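Local coordinates for protein putative acid phosphatase WZB (Escherichia coli, PDB 2WMY) that probably hydrolyses phosphotyrosine in proteins, releasing phosphate, as a low molecular weight protein tyrosine phosphatase, at residues Lys37-Gly42 against Arg80-Leu85; Ser91-Ile96 against Thr107-His112. The protein carries 1 engineered substitution. All coordinates share one frame; numbering follows the deposited sequence.

Interaction 1: Lys37-Gly42 against Arg80-Leu85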
loop_
_atom_site.group_PDB
_atom_site.type_symbol
_atom_site.label_atom_id
_atom_site.label_comp_id
_atom_site.label_asym_id
_atom_site.label_seq_id
_atom_site.Cartn_x
_atom_site.Cartn_y
_atom_site.Cartn_z
ATOM N N LYS A 37 6.751 -3.130 11.979
ATOM C CA LYS A 37 7.483 -3.293 10.726
ATOM C C LYS A 37 6.523 -3.159 9.546
ATOM O O LYS A 37 5.698 -4.044 9.298
ATOM C CB LYS A 37 8.192 -4.649 10.676
ATOM C CG LYS A 37 9.091 -4.828 9.458
ATOM C CD LYS A 37 9.774 -6.198 9.440
ATOM C CE LYS A 37 8.755 -7.327 9.338
ATOM N NZ LYS A 37 9.392 -8.609 8.930
ATOM N N ILE A 38 6.620 -2.046 8.826
ATOM C CA ILE A 38 5.700 -1.776 7.721
ATOM C C ILE A 38 6.438 -1.542 6.414
ATOM O O ILE A 38 7.201 -0.585 6.286
ATOM C CB ILE A 38 4.778 -0.587 8.030
ATOM C CG1 ILE A 38 3.931 -0.901 9.268
ATOM C CG2 ILE A 38 3.874 -0.283 6.842
ATOM C CD1 ILE A 38 3.075 0.239 9.738
ATOM N N ASN A 39 6.212 -2.432 5.449
ATOM C CA ASN A 39 6.835 -2.323 4.133
ATOM C C ASN A 39 5.834 -2.525 3.000
ATOM O O ASN A 39 4.641 -2.693 3.242
ATOM C CB ASN A 39 8.012 -3.293 4.021
ATOM C CG ASN A 39 9.208 -2.845 4.852
ATOM O OD1 ASN A 39 9.780 -1.781 4.608
ATOM N ND2 ASN A 39 9.583 -3.648 5.847
ATOM N N SER A 40 6.317 -2.499 1.763
ATOM C CA SER A 40 5.429 -2.481 0.613
ATOM C C SER A 40 6.050 -3.152 -0.601
ATOM O O SER A 40 7.271 -3.222 -0.727
ATOM C CB SER A 40 5.068 -1.039 0.259
ATOM O OG SER A 40 6.222 -0.325 -0.139
ATOM N N ALA A 41 5.199 -3.629 -1.502
ATOM C CA ALA A 41 5.659 -4.300 -2.721
ATOM C C ALA A 41 4.547 -4.314 -3.764
ATOM O O ALA A 41 3.417 -3.907 -3.490
ATOM C CB ALA A 41 6.123 -5.714 -2.415
ATOM N N GLY A 42 4.867 -4.778 -4.964
ATOM C CA GLY A 42 3.924 -4.707 -6.059
ATOM C C GLY A 42 3.856 -5.966 -6.888
ATOM O O GLY A 42 4.880 -6.582 -7.196
ATOM N N ARG A 80 5.778 -14.160 3.624
ATOM C CA ARG A 80 6.034 -14.983 4.799
ATOM C C ARG A 80 6.538 -14.168 5.987
ATOM O O ARG A 80 6.410 -14.592 7.132
ATOM C CB ARG A 80 7.042 -16.070 4.438
ATOM C CG ARG A 80 6.903 -17.352 5.213
ATOM C CD ARG A 80 7.346 -18.514 4.343
ATOM N NE ARG A 80 6.417 -18.712 3.235
ATOM C CZ ARG A 80 6.778 -19.083 2.014
ATOM N NH1 ARG A 80 8.060 -19.283 1.729
ATOM N NH2 ARG A 80 5.858 -19.240 1.071
ATOM N N GLN A 81 7.101 -12.995 5.711
ATOM C CA GLN A 81 7.680 -12.164 6.761
ATOM C C GLN A 81 6.681 -11.162 7.333
ATOM O O GLN A 81 7.038 -10.333 8.169
ATOM C CB GLN A 81 8.894 -11.407 6.230
ATOM C CG GLN A 81 9.887 -12.262 5.479
ATOM C CD GLN A 81 10.804 -11.428 4.610
ATOM O OE1 GLN A 81 10.885 -10.206 4.765
ATOM N NE2 GLN A 81 11.497 -12.082 3.684
ATOM N N TYR A 82 5.436 -11.222 6.881
ATOM C CA TYR A 82 4.437 -10.270 7.357
ATOM C C TYR A 82 3.177 -10.955 7.880
ATOM O O TYR A 82 2.765 -12.004 7.373
ATOM C CB TYR A 82 4.135 -9.224 6.273
ATOM C CG TYR A 82 5.364 -8.405 5.927
ATOM C CD1 TYR A 82 5.607 -7.181 6.541
ATOM C CD2 TYR A 82 6.309 -8.883 5.024
ATOM C CE1 TYR A 82 6.748 -6.440 6.239
ATOM C CE2 TYR A 82 7.450 -8.158 4.724
ATOM C CZ TYR A 82 7.663 -6.935 5.331
ATOM O OH TYR A 82 8.800 -6.217 5.031
ATOM N N ASP A 83 2.592 -10.368 8.919
ATOM C CA ASP A 83 1.420 -10.945 9.575
ATOM C C ASP A 83 0.130 -10.529 8.887
ATOM O O ASP A 83 -0.917 -11.144 9.095
ATOM C CB ASP A 83 1.366 -10.518 11.040
ATOM C CG ASP A 83 2.646 -10.836 11.787
ATOM O OD1 ASP A 83 3.224 -11.923 11.559
ATOM O OD2 ASP A 83 3.070 -9.995 12.606
ATOM N N LEU A 84 0.215 -9.484 8.071
ATOM C CA LEU A 84 -0.956 -8.915 7.422
ATOM C C LEU A 84 -0.582 -8.239 6.097
ATOM O O LEU A 84 0.342 -7.424 6.039
ATOM C CB LEU A 84 -1.622 -7.900 8.359
ATOM C CG LEU A 84 -2.805 -7.106 7.806
ATOM C CD1 LEU A 84 -4.034 -8.005 7.677
ATOM C CD2 LEU A 84 -3.108 -5.922 8.700
ATOM N N LEU A 85 -1.309 -8.591 5.038
ATOM C CA LEU A 85 -1.140 -7.979 3.729
ATOM C C LEU A 85 -2.338 -7.083 3.443
ATOM O O LEU A 85 -3.488 -7.482 3.646
ATOM C CB LEU A 85 -1.045 -9.053 2.633
ATOM C CG LEU A 85 0.250 -9.843 2.410
ATOM C CD1 LEU A 85 0.777 -10.439 3.690
ATOM C CD2 LEU A 85 0.022 -10.933 1.365
#

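Interaction 2: Ser91-Ile96 against Thr107-His112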
loop_
_atom_site.group_PDB
_atom_site.type_symbol
_atom_site.label_atom_id
_atom_site.label_comp_id
_atom_site.label_asym_id
_atom_site.label_seq_id
_atom_site.Cartn_x
_atom_site.Cartn_y
_atom_site.Cartn_z
ATOM N N SER A 91 -8.896 -6.990 -7.750
ATOM C CA SER A 91 -8.107 -7.815 -8.662
ATOM C C SER A 91 -6.813 -8.322 -8.013
ATOM O O SER A 91 -6.315 -9.390 -8.358
ATOM C CB SER A 91 -7.795 -7.049 -9.949
ATOM O OG SER A 91 -7.131 -5.831 -9.655
ATOM N N HIS A 92 -6.278 -7.555 -7.071
ATOM C CA HIS A 92 -5.079 -7.953 -6.338
ATOM C C HIS A 92 -5.310 -9.171 -5.451
ATOM O O HIS A 92 -4.395 -9.967 -5.234
ATOM C CB HIS A 92 -4.553 -6.804 -5.482
ATOM C CG HIS A 92 -3.891 -5.715 -6.264
ATOM N ND1 HIS A 92 -3.961 -4.388 -5.896
ATOM C CD2 HIS A 92 -3.142 -5.756 -7.391
ATOM C CE1 HIS A 92 -3.281 -3.658 -6.762
ATOM N NE2 HIS A 92 -2.775 -4.463 -7.680
ATOM N N LEU A 93 -6.528 -9.307 -4.927
ATOM C CA LEU A 93 -6.866 -10.446 -4.071
ATOM C C LEU A 93 -6.671 -11.759 -4.816
ATOM O O LEU A 93 -6.149 -12.727 -4.260
ATOM C CB LEU A 93 -8.306 -10.345 -3.558
ATOM C CG LEU A 93 -8.570 -9.146 -2.648
ATOM C CD1 LEU A 93 -10.047 -9.089 -2.274
ATOM C CD2 LEU A 93 -7.682 -9.206 -1.408
ATOM N N GLU A 94 -7.080 -11.787 -6.081
ATOM C CA GLU A 94 -6.941 -12.996 -6.876
ATOM C C GLU A 94 -5.492 -13.238 -7.288
ATOM O O GLU A 94 -5.092 -14.374 -7.528
ATOM C CB GLU A 94 -7.851 -12.956 -8.102
ATOM C CG GLU A 94 -8.423 -14.319 -8.449
ATOM C CD GLU A 94 -8.965 -15.049 -7.222
ATOM O OE1 GLU A 94 -9.736 -14.435 -6.449
ATOM O OE2 GLU A 94 -8.620 -16.237 -7.030
ATOM N N GLN A 95 -4.706 -12.169 -7.369
ATOM C CA GLN A 95 -3.294 -12.304 -7.698
ATOM C C GLN A 95 -2.513 -12.854 -6.509
ATOM O O GLN A 95 -1.557 -13.607 -6.687
ATOM C CB GLN A 95 -2.711 -10.973 -8.169
ATOM C CG GLN A 95 -3.080 -10.624 -9.607
ATOM C CD GLN A 95 -2.787 -9.182 -9.947
ATOM O OE1 GLN A 95 -3.273 -8.268 -9.285
ATOM N NE2 GLN A 95 -1.987 -8.969 -10.983
ATOM N N ILE A 96 -2.923 -12.482 -5.299
ATOM C CA ILE A 96 -2.354 -13.075 -4.091
ATOM C C ILE A 96 -2.697 -14.567 -3.985
ATOM O O ILE A 96 -1.833 -15.387 -3.686
ATOM C CB ILE A 96 -2.827 -12.358 -2.815
ATOM C CG1 ILE A 96 -2.508 -10.864 -2.879
ATOM C CG2 ILE A 96 -2.175 -12.974 -1.589
ATOM C CD1 ILE A 96 -1.038 -10.560 -2.975
ATOM N N THR A 107 -4.797 -11.651 4.054
ATOM C CA THR A 107 -4.850 -10.525 3.140
ATOM C C THR A 107 -6.209 -9.828 3.209
ATOM O O THR A 107 -7.255 -10.477 3.230
ATOM C CB THR A 107 -4.589 -10.975 1.692
ATOM O OG1 THR A 107 -3.320 -11.632 1.617
ATOM C CG2 THR A 107 -4.579 -9.777 0.750
ATOM N N MET A 108 -6.181 -8.502 3.258
ATOM C CA MET A 108 -7.399 -7.706 3.171
ATOM C C MET A 108 -7.141 -6.453 2.337
ATOM O O MET A 108 -5.992 -6.095 2.072
ATOM C CB MET A 108 -7.915 -7.345 4.564
ATOM C CG MET A 108 -8.328 -8.574 5.406
ATOM S SD MET A 108 -8.692 -8.148 7.122
ATOM C CE MET A 108 -10.214 -7.215 6.941
ATOM N N LEU A 109 -8.212 -5.810 1.895
ATOM C CA LEU A 109 -8.084 -4.572 1.143
ATOM C C LEU A 109 -7.571 -3.451 2.036
ATOM O O LEU A 109 -7.894 -3.393 3.219
ATOM C CB LEU A 109 -9.423 -4.195 0.529
ATOM C CG LEU A 109 -9.846 -5.220 -0.521
ATOM C CD1 LEU A 109 -11.337 -5.111 -0.837
ATOM C CD2 LEU A 109 -9.001 -5.035 -1.768
ATOM N N PHE A 110 -6.761 -2.570 1.462
ATOM C CA PHE A 110 -6.284 -1.402 2.176
ATOM C C PHE A 110 -7.462 -0.525 2.605
ATOM O O PHE A 110 -7.484 0.002 3.711
ATOM C CB PHE A 110 -5.315 -0.601 1.310
ATOM C CG PHE A 110 -4.454 0.339 2.098
ATOM C CD1 PHE A 110 -3.224 -0.072 2.575
ATOM C CD2 PHE A 110 -4.889 1.620 2.387
ATOM C CE1 PHE A 110 -2.438 0.775 3.313
ATOM C CE2 PHE A 110 -4.103 2.477 3.124
ATOM C CZ PHE A 110 -2.878 2.058 3.586
ATOM N N GLY A 111 -8.446 -0.380 1.723
ATOM C CA GLY A 111 -9.614 0.422 2.027
ATOM C C GLY A 111 -10.776 -0.401 2.560
ATOM O O GLY A 111 -11.938 -0.056 2.337
ATOM N N HIS A 112 -10.465 -1.483 3.270
ATOM C CA HIS A 112 -11.507 -2.372 3.780
ATOM C C HIS A 112 -12.548 -1.618 4.595
ATOM O O HIS A 112 -13.731 -1.924 4.524
ATOM C CB HIS A 112 -10.923 -3.501 4.636
ATOM C CG HIS A 112 -11.966 -4.382 5.248
ATOM N ND1 HIS A 112 -12.480 -5.486 4.601
ATOM C CD2 HIS A 112 -12.619 -4.305 6.433
ATOM C CE1 HIS A 112 -13.394 -6.058 5.365
ATOM N NE2 HIS A 112 -13.500 -5.359 6.483
#

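Interaction 1: Lys37-Gly42 against Arg80-Leu85
Lys-37 reaches Tyr-82 by leaving its backbone with CG opposite N (chi1 -174°), running straight through CD, and then bending at chi3 (63°), which brings its ammonium group over one face of the ring. NZ stands 4.5 Å from the ring centroid, close to the ring normal, and makes a cation-pi contact, while CE lies 3.8 Å from Tyr-82 CE1. The same nitrogen donates a hydrogen bond to Gln-81 O at 3.0 Å, slightly out of the carbonyl plane, so the one charged end is shared between the ring face and the carbonyl. Asn-39 comes instead to the phenol edge. Its ND2 lies near the ring plane and donates to Tyr-82 OH over 2.8 Å, in a bond well short of straight (136°), with amide and ring almost perpendicular. A phenylalanine in place of Tyr-82 would probably leave the Asn-39 amide without this acceptor and freer to turn. The ring lies across strand 10-15, touching Ser-10 and Leu-12; that strand pairs with 37-42 on one side and 84-87 on the other, and helix 21-32 packs on 37-42 through Leu-29 against Ile-38.

Interaction 2: Ser91-Ile96 against Thr107-His112
Thr-107 OG1 is held by a hydrogen bond with Ala-103 O, in the loop leading to strand 107-109, and is covered from the helix by Ile-96 CG2 at 3.7 Å. The bond satisfies a buried hydroxyl that the helix meets with a methyl group, and no polar bond crosses from helix to strand. Each branch of the threonine thus has its own task. With OG1 beside the backbone N (chi1 -57°), the methyl CG2 is turned opposite that N and meets Leu-93 CD2 at 3.8 Å, the two side chains running antiparallel alongside one another. Ile-96 comes in at a slant to the threonine.

Leu-93 divides its two methyl groups between strand residues. While CD2 serves Thr-107, CD1 extends to Leu-109 CD2, 4.2 Å away, in a purely apolar touch. Thr-107 and Leu-109 are two apart on the strand, with Met-108 between them pointing away from the helix; one leucine therefore bridges two successive residues of this face. Met-108 instead lays its CE over the centre of the ring of His-112, the last residue of the type I turn that begins at Leu-109, 3.6 Å above the ring plane.

The helix runs nearly antiparallel to the strand, at 169°, with their axes 9.2 Å apart. Around them, Leu-109 O accepts a hydrogen bond from Trp-144 NE1 of helix 127-147, and His-92 NE2 pairs with Thr-16 OG1, next to the predicted nucleophile Cys-15. Such a helix, lying back along the strand it leads into, is the hallmark of a beta-alpha-beta crossover: strand 84-87, helix 90-99 and strand 107-109 form one here, within the parallel-sheet phosphatase fold.

Overall arrangement
The two interactions illustrate how chemistry follows depth in one parallel sheet. Interaction 1 is partly buried: its lysine and amide meet a buried tyrosine ring at the edge strand, through polar and cation-pi bonds; interaction 2 is buried and relies on methyl groups. Interaction 1 links the outer strand 37-42 to the approach to 84-87, across strand 10-15, whereas interaction 2 packs helix 90-99 on the opposite outer strand, 107-109. Leu-85, itself not touching 37-42, ties the neighbourhoods together: its O probably accepts a hydrogen bond from Met-108 N at 2.9 Å, and its CD2 packs 4.2 Å from Ile-96 CG2. Strand 84-87 thus begins just after Tyr-82 and leads into the helix of interaction 2.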